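Local coordinates for Lin0012 protein (Listeria innocua, PDB 3K17) that probably phosphorylates phosphomevalonate with ATP, a step of the mevalonate route to isopentenyl diphosphate, as a GHMP-family kinase, at residues 43-48 against 97-102. Residues are numbered along the deposited sequence; the frame is centred on the assembly and turned at random.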
# COMPACT_ATOMS: atom_id res chain seq x y z
N LEU A 43 -31.32 -24.35 4.66
CA LEU A 43 -30.12 -24.96 5.23
C LEU A 43 -30.15 -26.48 5.19
O LEU A 43 -31.19 -27.09 5.41
CB LEU A 43 -29.93 -24.49 6.68
CG LEU A 43 -28.81 -25.13 7.52
CD1 LEU A 43 -28.48 -24.20 8.67
CD2 LEU A 43 -29.24 -26.51 8.05
N GLU A 44 -29.00 -27.08 4.92
CA GLU A 44 -28.91 -28.53 4.86
C GLU A 44 -27.48 -28.94 5.20
O GLU A 44 -26.56 -28.13 5.11
CB GLU A 44 -29.27 -29.01 3.45
CG GLU A 44 -28.24 -28.65 2.41
CD GLU A 44 -28.74 -28.83 0.99
OE1 GLU A 44 -29.66 -28.09 0.58
OE2 GLU A 44 -28.22 -29.72 0.28
N ASP A 45 -27.30 -30.20 5.59
CA ASP A 45 -25.97 -30.70 5.90
C ASP A 45 -25.23 -30.84 4.59
O ASP A 45 -25.85 -31.09 3.55
CB ASP A 45 -26.04 -32.07 6.58
CG ASP A 45 -26.78 -32.03 7.90
OD1 ASP A 45 -26.42 -31.20 8.77
OD2 ASP A 45 -27.72 -32.84 8.08
N SER A 46 -23.92 -30.68 4.63
CA SER A 46 -23.08 -30.80 3.45
C SER A 46 -21.71 -31.29 3.89
O SER A 46 -21.47 -31.47 5.08
CB SER A 46 -22.96 -29.45 2.74
OG SER A 46 -22.46 -28.46 3.63
N GLU A 47 -20.82 -31.50 2.93
CA GLU A 47 -19.47 -31.97 3.22
C GLU A 47 -18.61 -30.80 3.70
O GLU A 47 -17.71 -30.97 4.52
CB GLU A 47 -18.84 -32.58 1.96
CG GLU A 47 -19.59 -33.78 1.39
CD GLU A 47 -19.70 -34.93 2.37
OE1 GLU A 47 -18.68 -35.24 3.03
OE2 GLU A 47 -20.79 -35.53 2.49
N ARG A 48 -18.89 -29.62 3.16
CA ARG A 48 -18.16 -28.41 3.51
C ARG A 48 -19.13 -27.24 3.61
O ARG A 48 -20.21 -27.27 3.02
CB ARG A 48 -17.08 -28.12 2.46
CG ARG A 48 -15.88 -29.05 2.55
CD ARG A 48 -14.89 -28.80 1.43
NE ARG A 48 -15.39 -29.27 0.13
CZ ARG A 48 -15.49 -30.55 -0.21
NH1 ARG A 48 -15.12 -31.49 0.65
NH2 ARG A 48 -15.94 -30.88 -1.41
N THR A 97 -21.06 -28.31 12.52
CA THR A 97 -20.90 -29.32 11.48
C THR A 97 -21.13 -28.59 10.17
O THR A 97 -21.84 -27.59 10.13
CB THR A 97 -21.91 -30.47 11.66
OG1 THR A 97 -23.24 -29.94 11.70
CG2 THR A 97 -21.62 -31.22 12.96
N PRO A 98 -20.53 -29.07 9.08
CA PRO A 98 -20.69 -28.43 7.77
C PRO A 98 -22.12 -28.32 7.27
O PRO A 98 -22.87 -29.29 7.28
CB PRO A 98 -19.80 -29.28 6.85
CG PRO A 98 -19.78 -30.63 7.54
CD PRO A 98 -19.63 -30.24 8.98
N VAL A 99 -22.50 -27.12 6.83
CA VAL A 99 -23.84 -26.88 6.31
C VAL A 99 -23.84 -25.99 5.07
O VAL A 99 -22.96 -25.14 4.89
CB VAL A 99 -24.77 -26.22 7.35
CG1 VAL A 99 -24.90 -27.11 8.58
CG2 VAL A 99 -24.25 -24.85 7.72
N LYS A 100 -24.84 -26.19 4.22
CA LYS A 100 -25.01 -25.39 3.02
C LYS A 100 -26.22 -24.50 3.27
O LYS A 100 -27.27 -24.99 3.68
CB LYS A 100 -25.27 -26.29 1.81
CG LYS A 100 -25.77 -25.55 0.57
CD LYS A 100 -25.98 -26.51 -0.60
CE LYS A 100 -26.63 -25.81 -1.78
NZ LYS A 100 -26.81 -26.69 -2.96
N MSE A 101 -26.06 -23.20 3.05
CA MSE A 101 -27.14 -22.25 3.26
C MSE A 101 -27.35 -21.41 2.01
O MSE A 101 -26.40 -20.83 1.47
CB MSE A 101 -26.82 -21.33 4.44
CG MSE A 101 -26.83 -22.03 5.81
SE MSE A 101 -26.46 -20.79 7.26
CE MSE A 101 -24.53 -20.85 7.22
N VAL A 102 -28.60 -21.35 1.56
CA VAL A 102 -28.96 -20.59 0.37
C VAL A 102 -30.01 -19.54 0.70
O VAL A 102 -31.10 -19.87 1.16
CB VAL A 102 -29.54 -21.52 -0.72
CG1 VAL A 102 -30.01 -20.69 -1.91
CG2 VAL A 102 -28.48 -22.54 -1.15
O HOH W 1 -27.95 -29.11 -2.31
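Lys-100 and Glu-44 face each other as a hydrogen-bonded antiparallel pair, with two backbone bonds between them: Glu-44 N gives to Lys-100 O at 3.0 Å, and Lys-100 N returns one to Glu-44 O at 2.7 Å. Their side chains rise on the same face, side by side. Lys-100 runs outward from CB, which lies 3.8 Å from Glu-44 CG and also meets Ser-46 OG; CG stands anti to the backbone N (chi1 167°), and the chain stays extended from there. CD passes 3.9 Å from Glu-44 CD, beside the carboxylate. NZ ends 4.7 Å from Glu-44 OE2, too far for a direct salt bridge, and a water closes the gap, accepting from NZ and donating to OE2.

On the other face, Leu-43 CD1 packs at 4.0 Å on CG of Met-101, a selenomethionine, while helix 119-135 lies against both residues. Past Asp-45, whose CB points away from 97-102 and whose OD1 forms a salt bridge with Lys-134, the pairing changes character. Ser-46 N still donates to Pro-98 O, but from above the carbonyl plane, and Ser-46 OG, set between the backbone N and the carbonyl carbon (chi1 56°), donates forward to Arg-48 O at 2.6 Å, again from above the carbonyl plane. The Pro-98 ring turns its CB and CG to the carbonyl oxygens of Ser-46 and Glu-47, CG lying 3.1 Å from Ser-46 O.

Strand 99-105 has a neighbour along each edge, 37-45 antiparallel and 50-52 parallel, in the mixed, helix-backed sheet of the N-terminal domain of the GHMP kinase fold.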